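Long-range contacts in possible periplasmic protein (Campylobacter jejuni, PDB 3RGC), which acts as a SurA-like periplasmic chaperone and may have peptidyl-prolyl cis-trans isomerase activity: residues V5-E10 with I245-L250; Y15-T20 with K30-L35; S43-L48 with R100-K105; L55-A60 with Q88-F93; A110-S115 with A224-Q229. All coordinates share one frame; numbering follows the deposited sequence.

In the fold
Interactions 1 to 4 occupy the helical SurA-like part of the chain and the small sheet attached to it. Interaction 1 joins the two ends of the protein and touches interaction 2, where Y249 OH lies 3.5 Å from L32 CD2, and interaction 3, where D8 OD1 lies 3.3 Å from S43 OG. Helix 30-48 serves both interactions 2 and 3. Helix 86-107 serves both 3 and 4, which are tied by a salt bridge of 2.5 Å between K101 NZ and E56 OE2. Interaction 5 comes within about 6 Å of interaction 3, nearest atoms, but does not touch it. It packs the loop before helix 116-125 against helix 218-244, the helix that leads back to interaction 1.

Interaction 1: residues V5-E10 with I245-L250; sequences VVVDKE and INIEYL
V5-V7 and I247-Y249 run antiparallel, their axes 5.0 Å apart at closest, and so stitch the N-terminal strand to the C-terminal strand at the edge of a three-stranded antiparallel sheet. V6 and E248 are the hydrogen-bonded pair: V6 N gives to E248 O and E248 N to V6 O, each at 3.2 Å and nearly straight. V5 faces Y249 and V7 faces I247 as non-hydrogen-bonded pairs. A weak bond from D8 N to N246 O continues the pairing into the type II' turn V7-E10, which leads into strand 10-13.

V5, V7, I247 and Y249 project from one face, the one where Y249 also packs on L32 of helix 30-48. Here V5 CG1 meets I247 CG2 diagonally at 4.0 Å, while V5 CG2 sits 4.3 Å above the Y249 ring plane, toward its rim. With chi1 at 63°, I245 CG1 lies between the backbone N and the carbonyl carbon, and its CD1 ends 4.1 Å from V7 CG1. On the other face V6 CG2 touches L250 CD1 at 3.7 Å. Beside the turn, the D8 carboxylate stands almost perpendicular to the N246 amide, and N246 OD1 lies 3.4 Å from D8 CA.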
# COMPACT_ATOMS: atom_id res chain seq x y z
N VAL B 5 44.79 -8.66 21.26
CA VAL B 5 44.94 -8.53 19.82
C VAL B 5 45.21 -7.08 19.41
O VAL B 5 44.68 -6.14 20.01
CB VAL B 5 43.68 -9.05 19.06
CG1 VAL B 5 43.93 -9.12 17.55
CG2 VAL B 5 43.25 -10.42 19.59
N VAL B 6 46.06 -6.89 18.42
CA VAL B 6 46.27 -5.58 17.86
C VAL B 6 45.80 -5.70 16.43
O VAL B 6 46.11 -6.68 15.76
CB VAL B 6 47.75 -5.19 17.90
CG1 VAL B 6 47.94 -3.75 17.50
CG2 VAL B 6 48.30 -5.40 19.28
N VAL B 7 45.01 -4.73 15.98
CA VAL B 7 44.49 -4.70 14.61
C VAL B 7 44.94 -3.39 13.99
O VAL B 7 44.64 -2.32 14.51
CB VAL B 7 42.96 -4.80 14.58
CG1 VAL B 7 42.45 -4.79 13.12
CG2 VAL B 7 42.51 -6.04 15.31
N ASP B 8 45.66 -3.48 12.87
CA ASP B 8 46.52 -2.39 12.46
C ASP B 8 47.43 -2.13 13.65
O ASP B 8 48.33 -2.92 13.93
CB ASP B 8 45.73 -1.14 12.11
CG ASP B 8 45.53 -0.98 10.62
OD1 ASP B 8 44.69 -0.15 10.21
OD2 ASP B 8 46.22 -1.69 9.85
N LYS B 9 47.17 -1.05 14.36
CA LYS B 9 47.90 -0.79 15.60
C LYS B 9 46.94 -0.69 16.78
O LYS B 9 47.36 -0.63 17.94
CB LYS B 9 48.75 0.48 15.47
N GLU B 10 45.64 -0.72 16.48
CA GLU B 10 44.60 -0.57 17.49
C GLU B 10 44.42 -1.82 18.37
O GLU B 10 44.09 -2.89 17.89
CB GLU B 10 43.28 -0.16 16.82
CG GLU B 10 43.38 1.23 16.19
CD GLU B 10 42.26 1.54 15.22
OE1 GLU B 10 41.15 0.99 15.40
OE2 GLU B 10 42.49 2.33 14.28
N ILE B 245 45.72 -6.10 6.20
CA ILE B 245 46.08 -5.59 7.52
C ILE B 245 46.72 -6.66 8.38
O ILE B 245 46.43 -7.85 8.22
CB ILE B 245 44.88 -5.02 8.29
CG1 ILE B 245 43.85 -6.11 8.55
CG2 ILE B 245 44.26 -3.84 7.55
CD1 ILE B 245 42.57 -5.59 9.12
N ASN B 246 47.58 -6.23 9.29
CA ASN B 246 48.18 -7.13 10.27
C ASN B 246 47.32 -7.32 11.52
O ASN B 246 46.97 -6.36 12.22
CB ASN B 246 49.59 -6.67 10.64
CG ASN B 246 49.72 -5.16 10.65
OD1 ASN B 246 48.74 -4.44 10.86
ND2 ASN B 246 50.93 -4.67 10.41
N ILE B 247 46.97 -8.57 11.78
CA ILE B 247 46.18 -8.95 12.94
C ILE B 247 47.05 -9.91 13.73
O ILE B 247 47.29 -11.03 13.30
CB ILE B 247 44.89 -9.68 12.51
CG1 ILE B 247 43.93 -8.72 11.79
CG2 ILE B 247 44.23 -10.34 13.71
CD1 ILE B 247 42.65 -9.37 11.30
N GLU B 248 47.54 -9.46 14.88
CA GLU B 248 48.44 -10.28 15.66
C GLU B 248 47.85 -10.63 17.01
O GLU B 248 47.41 -9.75 17.75
CB GLU B 248 49.78 -9.56 15.85
CG GLU B 248 50.44 -9.13 14.55
CD GLU B 248 51.91 -8.77 14.75
OE1 GLU B 248 52.45 -9.07 15.84
OE2 GLU B 248 52.51 -8.18 13.82
N TYR B 249 47.85 -11.92 17.33
CA TYR B 249 47.45 -12.37 18.66
C TYR B 249 48.67 -12.27 19.58
O TYR B 249 49.78 -12.61 19.17
CB TYR B 249 46.94 -13.83 18.62
CG TYR B 249 45.59 -14.00 17.94
CD1 TYR B 249 44.48 -14.40 18.67
CD2 TYR B 249 45.44 -13.75 16.58
CE1 TYR B 249 43.25 -14.55 18.05
CE2 TYR B 249 44.21 -13.89 15.96
CZ TYR B 249 43.12 -14.29 16.70
OH TYR B 249 41.89 -14.44 16.08
N LEU B 250 48.45 -11.79 20.81
CA LEU B 250 49.56 -11.58 21.76
C LEU B 250 49.65 -12.67 22.83
O LEU B 250 48.65 -13.34 23.15
CB LEU B 250 49.46 -10.20 22.45
CG LEU B 250 50.00 -8.98 21.69
CD1 LEU B 250 49.26 -8.77 20.37
CD2 LEU B 250 49.92 -7.72 22.53

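Interaction 2: residues Y15-T20 with K30-L35; sequences YDIDQT and KALGVL
L35 reaches from helix 30-48 to the backbone of helix 14-23, crossing the side chain of I17 at about a right angle. These are consecutive helices of the SurA-type N-terminal domain, and their segments lie 9.0 Å apart axis to axis at a crossing angle of 111°, so the contact is a compact patch rather than a long seam. L35 CD1 does most of the touching: it lies 3.5 Å from I17 N and also meets I17 CG1 and D16 CB. The other methyl, CD2, packs 3.7 Å from T20 OG1, the T20 and L35 side chains sliding past each other in opposite directions.

I17 occupies the neighbouring position. Its CD1 and CG1 both meet L32 CD1 at 3.6 Å, the two side chains meeting at a slant. I17 CG2 packs more loosely on A31 CB, whose small size is consistent with the close approach there: the CA atoms of I17 and A31 are 5.8 Å apart. Beneath this patch lies I12 of strand 10-13, touched by both I17 and L35.

T20 divides its branches between two tasks. CG2, anti to the backbone N, points to A31 CB and to V34 CG1. OG1 turns back within its own helix and donates to D16 O at 2.8 Å, from the opposite face of that carbonyl to T20 N, which bonds to the same oxygen.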
# COMPACT_ATOMS: atom_id res chain seq x y z
N TYR B 15 39.60 -7.16 28.37
CA TYR B 15 38.43 -6.48 28.93
C TYR B 15 37.38 -6.25 27.85
O TYR B 15 36.22 -6.60 28.03
CB TYR B 15 38.83 -5.16 29.60
N ASP B 16 37.80 -5.68 26.72
CA ASP B 16 36.91 -5.50 25.57
C ASP B 16 36.21 -6.79 25.19
O ASP B 16 34.99 -6.81 25.01
CB ASP B 16 37.67 -4.98 24.35
CG ASP B 16 38.34 -3.66 24.60
OD1 ASP B 16 37.87 -2.90 25.47
OD2 ASP B 16 39.35 -3.37 23.93
N ILE B 17 36.98 -7.86 25.02
CA ILE B 17 36.44 -9.16 24.66
C ILE B 17 35.43 -9.59 25.70
O ILE B 17 34.35 -10.10 25.37
CB ILE B 17 37.54 -10.24 24.56
CG1 ILE B 17 38.48 -9.95 23.40
CG2 ILE B 17 36.93 -11.63 24.37
CD1 ILE B 17 39.90 -10.41 23.66
N ASP B 18 35.78 -9.37 26.96
CA ASP B 18 34.89 -9.69 28.06
C ASP B 18 33.58 -8.88 27.99
O ASP B 18 32.50 -9.45 27.90
CB ASP B 18 35.61 -9.45 29.39
CG ASP B 18 34.74 -9.74 30.59
OD1 ASP B 18 34.75 -10.89 31.08
OD2 ASP B 18 34.04 -8.81 31.05
N GLN B 19 33.69 -7.56 28.02
CA GLN B 19 32.52 -6.70 27.98
C GLN B 19 31.68 -6.91 26.72
O GLN B 19 30.46 -6.69 26.73
CB GLN B 19 32.92 -5.23 28.15
CG GLN B 19 33.21 -4.86 29.60
CD GLN B 19 34.11 -3.64 29.75
OE1 GLN B 19 35.26 -3.65 29.30
NE2 GLN B 19 33.59 -2.60 30.38
N THR B 20 32.32 -7.33 25.64
CA THR B 20 31.62 -7.58 24.39
C THR B 20 30.90 -8.93 24.41
O THR B 20 29.81 -9.07 23.86
CB THR B 20 32.56 -7.50 23.16
OG1 THR B 20 33.06 -6.17 23.04
CG2 THR B 20 31.80 -7.85 21.89
N LYS B 30 33.63 -15.34 18.58
CA LYS B 30 32.57 -14.47 18.09
C LYS B 30 32.77 -13.03 18.58
O LYS B 30 32.74 -12.10 17.78
CB LYS B 30 31.18 -14.99 18.50
N ALA B 31 32.98 -12.85 19.88
CA ALA B 31 33.24 -11.51 20.41
C ALA B 31 34.51 -10.94 19.78
O ALA B 31 34.64 -9.73 19.56
CB ALA B 31 33.34 -11.53 21.95
N LEU B 32 35.43 -11.84 19.46
CA LEU B 32 36.71 -11.49 18.87
C LEU B 32 36.50 -11.03 17.44
O LEU B 32 37.11 -10.05 17.00
CB LEU B 32 37.63 -12.71 18.89
CG LEU B 32 39.12 -12.50 19.11
CD1 LEU B 32 39.38 -11.95 20.49
CD2 LEU B 32 39.86 -13.82 18.90
N GLY B 33 35.63 -11.73 16.72
CA GLY B 33 35.29 -11.35 15.36
C GLY B 33 34.69 -9.95 15.29
O GLY B 33 35.12 -9.12 14.49
N VAL B 34 33.71 -9.69 16.15
CA VAL B 34 33.08 -8.37 16.19
C VAL B 34 34.12 -7.29 16.45
O VAL B 34 34.19 -6.29 15.73
CB VAL B 34 32.02 -8.29 17.30
CG1 VAL B 34 31.76 -6.85 17.69
CG2 VAL B 34 30.74 -8.96 16.85
N LEU B 35 34.94 -7.50 17.48
CA LEU B 35 35.94 -6.52 17.86
C LEU B 35 36.95 -6.31 16.74
O LEU B 35 37.40 -5.19 16.51
CB LEU B 35 36.63 -6.94 19.16
CG LEU B 35 35.86 -6.65 20.45
CD1 LEU B 35 36.57 -7.24 21.65
CD2 LEU B 35 35.67 -5.15 20.64

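Interaction 3: residues S43-L48 with R100-K105; sequences SQMKQL and RKLYEK
In the helical SurA-like domain, helix 30-48 and helix 86-107 pack near the C-terminal end of each, and L102 is the residue of the second helix that fits among Q44, M45 and L48 of the first. The two segments cross at 65° with their axes 10.3 Å apart, and the closest pair of CA atoms, M45 and L102, is 6.3 Å apart. The closest contacts all run between side-chain atoms, and no hydrogen bond spans the two segments.

L102 holds CG anti to the backbone N (chi1 167°). Its two methyls take different partners. CD1 lies 3.9 Å from L48 CD1 and equally close to Q44 CB. CD2 turns to the M45 side chain, where CG is the nearest atom at 4.2 Å; M45 crosses L102 at about a right angle, as L48 does. One turn further along helix 86-107, the aliphatic part of K105 takes up the packing.

Q44 contributes only the base of its side chain. The chain bends at chi2, and its polar end leads away to Y237 of helix 218-244, where OE1 is hydrogen-bonded to the tyrosine OH. That third helix thereby covers one flank of the contact, with L241 also against Q44. On another flank I50 of the following loop lies against both M45 and K105. L48 meanwhile reaches M109 as well, and its CD1 ends 4.0 Å from K105 CG.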
# COMPACT_ATOMS: atom_id res chain seq x y z
N SER B 43 39.23 2.37 11.82
CA SER B 43 40.42 2.77 11.06
C SER B 43 40.08 3.34 9.68
O SER B 43 40.71 4.28 9.20
CB SER B 43 41.39 1.59 10.93
OG SER B 43 41.89 1.49 9.61
N GLN B 44 39.08 2.74 9.05
CA GLN B 44 38.57 3.26 7.79
C GLN B 44 37.87 4.61 8.01
O GLN B 44 37.96 5.51 7.17
CB GLN B 44 37.58 2.27 7.18
CG GLN B 44 38.26 1.03 6.62
CD GLN B 44 39.37 1.36 5.63
OE1 GLN B 44 39.17 2.12 4.68
NE2 GLN B 44 40.55 0.80 5.86
N MET B 45 37.19 4.75 9.15
CA MET B 45 36.56 6.01 9.51
C MET B 45 37.58 7.16 9.55
O MET B 45 37.35 8.23 9.00
CB MET B 45 35.82 5.86 10.85
CG MET B 45 34.46 5.12 10.74
SD MET B 45 33.52 5.02 12.28
CE MET B 45 33.73 6.68 12.91
N LYS B 46 38.72 6.91 10.17
CA LYS B 46 39.82 7.88 10.20
C LYS B 46 40.29 8.25 8.80
O LYS B 46 40.33 9.43 8.43
CB LYS B 46 41.01 7.29 10.97
CG LYS B 46 40.71 6.89 12.40
CD LYS B 46 41.93 6.27 13.06
CE LYS B 46 41.59 5.75 14.44
NZ LYS B 46 40.98 6.82 15.26
N GLN B 47 40.66 7.23 8.02
CA GLN B 47 41.25 7.44 6.70
C GLN B 47 40.29 8.12 5.73
O GLN B 47 40.71 8.91 4.89
CB GLN B 47 41.71 6.10 6.11
CG GLN B 47 42.74 5.37 6.96
CD GLN B 47 43.13 4.04 6.34
OE1 GLN B 47 43.09 3.87 5.12
NE2 GLN B 47 43.50 3.07 7.19
N LEU B 48 39.00 7.81 5.83
CA LEU B 48 38.02 8.39 4.91
C LEU B 48 37.44 9.69 5.46
O LEU B 48 36.62 10.32 4.82
CB LEU B 48 36.92 7.40 4.57
CG LEU B 48 37.37 6.10 3.89
CD1 LEU B 48 36.22 5.05 3.82
CD2 LEU B 48 37.96 6.38 2.50
N ARG B 100 26.92 4.22 9.46
CA ARG B 100 26.13 4.45 8.25
C ARG B 100 26.84 5.38 7.27
O ARG B 100 26.85 5.11 6.07
CB ARG B 100 24.72 4.96 8.55
CG ARG B 100 23.69 3.85 8.73
CD ARG B 100 22.26 4.36 8.73
NE ARG B 100 21.90 5.04 9.98
CZ ARG B 100 21.71 4.41 11.14
NH1 ARG B 100 21.86 3.09 11.22
NH2 ARG B 100 21.39 5.11 12.22
N LYS B 101 27.44 6.47 7.77
CA LYS B 101 28.23 7.34 6.90
C LYS B 101 29.37 6.54 6.23
O LYS B 101 29.64 6.70 5.04
CB LYS B 101 28.79 8.54 7.66
CG LYS B 101 27.85 9.73 7.79
CD LYS B 101 28.57 10.93 8.39
CE LYS B 101 27.82 12.22 8.13
NZ LYS B 101 28.71 13.42 8.31
N LEU B 102 30.00 5.65 7.00
CA LEU B 102 31.14 4.85 6.52
C LEU B 102 30.74 3.96 5.36
O LEU B 102 31.39 3.95 4.31
CB LEU B 102 31.73 4.00 7.66
CG LEU B 102 32.71 2.91 7.21
CD1 LEU B 102 33.91 3.56 6.53
CD2 LEU B 102 33.17 1.98 8.35
N TYR B 103 29.65 3.22 5.53
CA TYR B 103 29.17 2.34 4.47
C TYR B 103 28.59 3.10 3.25
O TYR B 103 28.63 2.60 2.13
CB TYR B 103 28.18 1.31 5.02
CG TYR B 103 28.85 0.37 5.98
CD1 TYR B 103 29.82 -0.50 5.55
CD2 TYR B 103 28.54 0.37 7.33
CE1 TYR B 103 30.46 -1.35 6.42
CE2 TYR B 103 29.18 -0.47 8.21
CZ TYR B 103 30.14 -1.34 7.75
OH TYR B 103 30.78 -2.20 8.61
N GLU B 104 28.04 4.29 3.47
CA GLU B 104 27.63 5.13 2.33
C GLU B 104 28.85 5.53 1.52
O GLU B 104 28.86 5.40 0.31
CB GLU B 104 26.99 6.43 2.80
CG GLU B 104 25.71 6.34 3.59
CD GLU B 104 25.35 7.68 4.22
OE1 GLU B 104 25.84 8.73 3.73
OE2 GLU B 104 24.59 7.70 5.22
N LYS B 105 29.86 6.05 2.21
CA LYS B 105 31.11 6.45 1.57
C LYS B 105 31.70 5.29 0.77
O LYS B 105 32.00 5.41 -0.42
CB LYS B 105 32.11 6.91 2.65
CG LYS B 105 33.44 7.43 2.13
CD LYS B 105 33.24 8.67 1.27
CE LYS B 105 34.57 9.33 0.93
NZ LYS B 105 34.41 10.46 -0.05

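Interaction 4: residues L55-A60 with Q88-F93; sequences LELDDA and QFRTNF
D58 and R90 form the polar half of this contact: R90 NH2 donates to D58 OD1 at 2.7 Å, nearly straight, in a salt bridge. The oxygen lies almost in the guanidinium plane and is met on its syn side. The carboxylate is nonetheless twisted, its plane 53° from that of the guanidinium, so the two groups do not lie flat together. L57 covers one face of the same guanidinium, with CD2 3.4 Å above the plane and offset toward the rim beside NH2.

The other methyl of L57 turns to F93, CD1 lying 3.6 Å from CD2 of the ring. A60 adds its CB at the ring edge, near the ring plane, 3.5 Å from F93 CE2. Thus L57 sits between a cation and an aromatic ring, one methyl for each.

The R90 chain, extended at first, bends at chi3 (95°), which turns NE out of the line of the chain; F93 holds CG anti to its backbone N. Further along helix 86-107, L97 also touches L57 and A60, and I61 of helix 54-67 packs on F93, while D54 offers R90 NH2 a second, long and weak ion pair. The whole is a near-perpendicular crossing, 104°, of two helices in the SurA-type N-terminal domain.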
# COMPACT_ATOMS: atom_id res chain seq x y z
N LEU B 55 25.08 18.48 15.85
CA LEU B 55 23.93 18.93 15.07
C LEU B 55 23.41 17.89 14.08
O LEU B 55 22.21 17.73 13.94
CB LEU B 55 24.20 20.24 14.33
CG LEU B 55 24.64 21.43 15.20
CD1 LEU B 55 24.70 22.69 14.34
CD2 LEU B 55 23.72 21.64 16.38
N GLU B 56 24.30 17.19 13.39
CA GLU B 56 23.90 16.05 12.60
C GLU B 56 23.22 15.02 13.49
O GLU B 56 22.20 14.47 13.12
CB GLU B 56 25.10 15.36 11.98
CG GLU B 56 25.79 16.13 10.89
CD GLU B 56 26.96 15.36 10.36
OE1 GLU B 56 27.99 15.32 11.06
OE2 GLU B 56 26.82 14.76 9.27
N LEU B 57 23.81 14.76 14.65
CA LEU B 57 23.27 13.76 15.56
C LEU B 57 21.88 14.17 16.01
O LEU B 57 20.95 13.35 15.98
CB LEU B 57 24.18 13.54 16.77
CG LEU B 57 23.64 12.61 17.86
CD1 LEU B 57 23.59 11.19 17.37
CD2 LEU B 57 24.51 12.66 19.08
N ASP B 58 21.72 15.43 16.40
CA ASP B 58 20.43 15.94 16.84
C ASP B 58 19.44 15.96 15.70
O ASP B 58 18.27 15.64 15.88
CB ASP B 58 20.54 17.36 17.42
CG ASP B 58 21.29 17.40 18.74
OD1 ASP B 58 21.40 16.34 19.40
OD2 ASP B 58 21.78 18.49 19.12
N ASP B 59 19.90 16.33 14.51
CA ASP B 59 19.01 16.36 13.37
C ASP B 59 18.51 14.96 13.07
O ASP B 59 17.36 14.77 12.68
CB ASP B 59 19.69 16.94 12.13
CG ASP B 59 18.76 16.96 10.93
OD1 ASP B 59 17.61 17.44 11.10
OD2 ASP B 59 19.14 16.49 9.83
N ALA B 60 19.37 13.97 13.26
CA ALA B 60 19.01 12.59 12.98
C ALA B 60 18.04 12.07 14.03
O ALA B 60 17.12 11.30 13.72
CB ALA B 60 20.24 11.72 12.91
N GLN B 88 23.01 7.72 26.99
CA GLN B 88 23.54 6.48 26.46
C GLN B 88 22.99 6.30 25.07
O GLN B 88 23.74 6.05 24.13
CB GLN B 88 23.12 5.29 27.34
CG GLN B 88 23.88 4.00 27.03
CD GLN B 88 25.40 4.18 27.07
OE1 GLN B 88 25.94 4.74 28.03
NE2 GLN B 88 26.08 3.71 26.03
N PHE B 89 21.67 6.44 24.95
CA PHE B 89 20.99 6.38 23.67
C PHE B 89 21.70 7.23 22.61
O PHE B 89 22.01 6.73 21.53
CB PHE B 89 19.54 6.85 23.81
CG PHE B 89 18.85 7.07 22.50
CD1 PHE B 89 18.26 6.02 21.82
CD2 PHE B 89 18.78 8.34 21.95
CE1 PHE B 89 17.62 6.22 20.61
CE2 PHE B 89 18.13 8.55 20.74
CZ PHE B 89 17.55 7.49 20.07
N ARG B 90 21.96 8.50 22.93
CA ARG B 90 22.64 9.40 21.99
C ARG B 90 23.98 8.82 21.61
O ARG B 90 24.39 8.90 20.46
CB ARG B 90 22.88 10.78 22.60
CG ARG B 90 21.64 11.67 22.71
CD ARG B 90 22.01 13.08 23.20
NE ARG B 90 22.21 14.05 22.12
CZ ARG B 90 23.39 14.58 21.79
NH1 ARG B 90 24.48 14.24 22.47
NH2 ARG B 90 23.48 15.45 20.79
N THR B 91 24.70 8.27 22.58
CA THR B 91 26.02 7.74 22.30
C THR B 91 25.93 6.58 21.32
O THR B 91 26.66 6.52 20.34
CB THR B 91 26.74 7.29 23.59
OG1 THR B 91 26.95 8.42 24.44
CG2 THR B 91 28.08 6.64 23.27
N ASN B 92 25.00 5.65 21.58
CA ASN B 92 24.85 4.51 20.69
C ASN B 92 24.29 4.90 19.33
O ASN B 92 24.64 4.30 18.32
CB ASN B 92 23.98 3.43 21.32
CG ASN B 92 24.60 2.85 22.58
OD1 ASN B 92 25.83 2.84 22.73
ND2 ASN B 92 23.76 2.38 23.49
N PHE B 93 23.43 5.91 19.31
CA PHE B 93 22.79 6.33 18.07
C PHE B 93 23.88 6.93 17.19
O PHE B 93 23.97 6.63 16.00
CB PHE B 93 21.70 7.35 18.38
CG PHE B 93 20.84 7.71 17.20
CD1 PHE B 93 19.68 7.00 16.93
CD2 PHE B 93 21.16 8.79 16.40
CE1 PHE B 93 18.88 7.35 15.85
CE2 PHE B 93 20.37 9.13 15.32
CZ PHE B 93 19.22 8.41 15.05

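Interaction 5: residues A110-S115 with A224-Q229; sequences AKTDFS and AYVSEQ
D113 holds CG anti to its backbone N (chi1 176°), and Y225 does the same across the contact (chi1 -180°). Y225 OH donates to D113 OD2 at 2.9 Å. The hydroxyl arrives on the anti side of that oxygen, somewhat out of the carboxylate plane, and the ring and carboxylate stand nearly perpendicular. Q229 extends beyond CG to grip the backbone of the same residue twice. Its OE1 takes the N-H of D113 at 2.8 Å, and its NE2 gives to D113 O at 3.0 Å, almost straight at 176°. Both bonds lie on lone pairs, in the planes of their carbonyls, so one side-chain amide pairs with both the N-H and the C=O of D113. NE2 also lies 3.0 Å above the plane of the Y225 ring, over its centre.

The loop being held here links helix 86-107 to helix 116-125, and it lies against the long helix 218-244. D113 serves an Asx turn as well: OD1 accepts from S115 N, and S115 OG donates to the same oxygen at 2.7 Å. S115 is the N-cap of helix 116-125, its OG also bonding to G118 N, so D113 connects the helix start to the Y225 and Q229 anchors. Y225 meets F122 of that helix as well. Beside the polar grip, V226 CG2 packs 4.0 Å from F114 CE1, and T112 CG2 lies 3.7 Å above the F114 ring, toward its rim.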
# COMPACT_ATOMS: atom_id res chain seq x y z
N ALA B 110 31.82 2.49 -5.71
CA ALA B 110 31.53 1.38 -6.62
C ALA B 110 30.97 1.84 -7.96
O ALA B 110 30.45 2.94 -8.08
CB ALA B 110 30.54 0.41 -5.97
N LYS B 111 31.09 0.98 -8.97
CA LYS B 111 30.49 1.22 -10.28
C LYS B 111 29.28 0.31 -10.40
O LYS B 111 29.43 -0.91 -10.46
CB LYS B 111 31.50 0.92 -11.38
CG LYS B 111 32.84 1.62 -11.16
CD LYS B 111 33.60 1.85 -12.45
CE LYS B 111 34.87 2.65 -12.18
NZ LYS B 111 34.59 3.91 -11.42
N THR B 112 28.09 0.89 -10.42
CA THR B 112 26.86 0.12 -10.40
C THR B 112 26.32 -0.04 -11.81
O THR B 112 26.28 0.93 -12.57
CB THR B 112 25.78 0.83 -9.53
OG1 THR B 112 26.37 1.26 -8.30
CG2 THR B 112 24.62 -0.09 -9.22
N ASP B 113 25.93 -1.26 -12.16
CA ASP B 113 25.28 -1.56 -13.43
C ASP B 113 23.77 -1.36 -13.30
O ASP B 113 23.11 -2.01 -12.49
CB ASP B 113 25.62 -2.99 -13.86
CG ASP B 113 24.91 -3.42 -15.14
OD1 ASP B 113 24.47 -2.52 -15.89
OD2 ASP B 113 24.79 -4.64 -15.40
N PHE B 114 23.21 -0.44 -14.08
CA PHE B 114 21.77 -0.18 -14.06
C PHE B 114 21.12 -0.64 -15.37
O PHE B 114 20.03 -0.19 -15.70
CB PHE B 114 21.48 1.32 -13.89
CG PHE B 114 21.93 1.90 -12.57
CD1 PHE B 114 21.10 1.86 -11.46
CD2 PHE B 114 23.17 2.51 -12.45
CE1 PHE B 114 21.50 2.39 -10.26
CE2 PHE B 114 23.58 3.05 -11.24
CZ PHE B 114 22.75 2.99 -10.15
N SER B 115 21.80 -1.52 -16.11
CA SER B 115 21.38 -1.87 -17.47
C SER B 115 20.28 -2.92 -17.48
O SER B 115 20.25 -3.82 -16.64
CB SER B 115 22.56 -2.33 -18.33
OG SER B 115 23.04 -3.60 -17.94
N ALA B 224 16.73 -5.06 -6.39
CA ALA B 224 17.45 -6.18 -5.79
C ALA B 224 18.84 -6.36 -6.42
O ALA B 224 19.83 -6.65 -5.72
CB ALA B 224 16.65 -7.46 -5.93
N TYR B 225 18.91 -6.19 -7.73
CA TYR B 225 20.18 -6.29 -8.44
C TYR B 225 21.12 -5.23 -7.91
O TYR B 225 22.27 -5.50 -7.58
CB TYR B 225 19.95 -6.11 -9.93
CG TYR B 225 21.20 -6.20 -10.76
CD1 TYR B 225 22.17 -7.16 -10.48
CD2 TYR B 225 21.38 -5.36 -11.86
CE1 TYR B 225 23.32 -7.26 -11.26
CE2 TYR B 225 22.52 -5.46 -12.65
CZ TYR B 225 23.48 -6.41 -12.35
OH TYR B 225 24.62 -6.51 -13.13
N VAL B 226 20.62 -4.02 -7.81
CA VAL B 226 21.39 -2.90 -7.31
C VAL B 226 21.75 -3.09 -5.84
O VAL B 226 22.89 -2.88 -5.43
CB VAL B 226 20.62 -1.58 -7.50
CG1 VAL B 226 21.30 -0.45 -6.73
CG2 VAL B 226 20.49 -1.26 -8.99
N SER B 227 20.78 -3.49 -5.03
CA SER B 227 21.06 -3.80 -3.63
C SER B 227 22.20 -4.81 -3.50
O SER B 227 23.13 -4.62 -2.71
CB SER B 227 19.81 -4.35 -2.93
OG SER B 227 20.15 -5.47 -2.13
N GLU B 228 22.13 -5.89 -4.27
CA GLU B 228 23.17 -6.90 -4.23
C GLU B 228 24.53 -6.41 -4.69
O GLU B 228 25.57 -6.80 -4.12
CB GLU B 228 22.79 -8.13 -5.03
CG GLU B 228 23.95 -9.09 -5.16
CD GLU B 228 23.51 -10.52 -5.34
OE1 GLU B 228 22.28 -10.76 -5.40
OE2 GLU B 228 24.39 -11.40 -5.41
N GLN B 229 24.55 -5.57 -5.71
CA GLN B 229 25.84 -5.02 -6.15
C GLN B 229 26.46 -4.20 -5.02
O GLN B 229 27.69 -4.20 -4.85
CB GLN B 229 25.69 -4.18 -7.42
CG GLN B 229 25.27 -4.96 -8.68
CD GLN B 229 25.00 -4.03 -9.85
OE1 GLN B 229 25.90 -3.39 -10.39
NE2 GLN B 229 23.73 -3.89 -10.21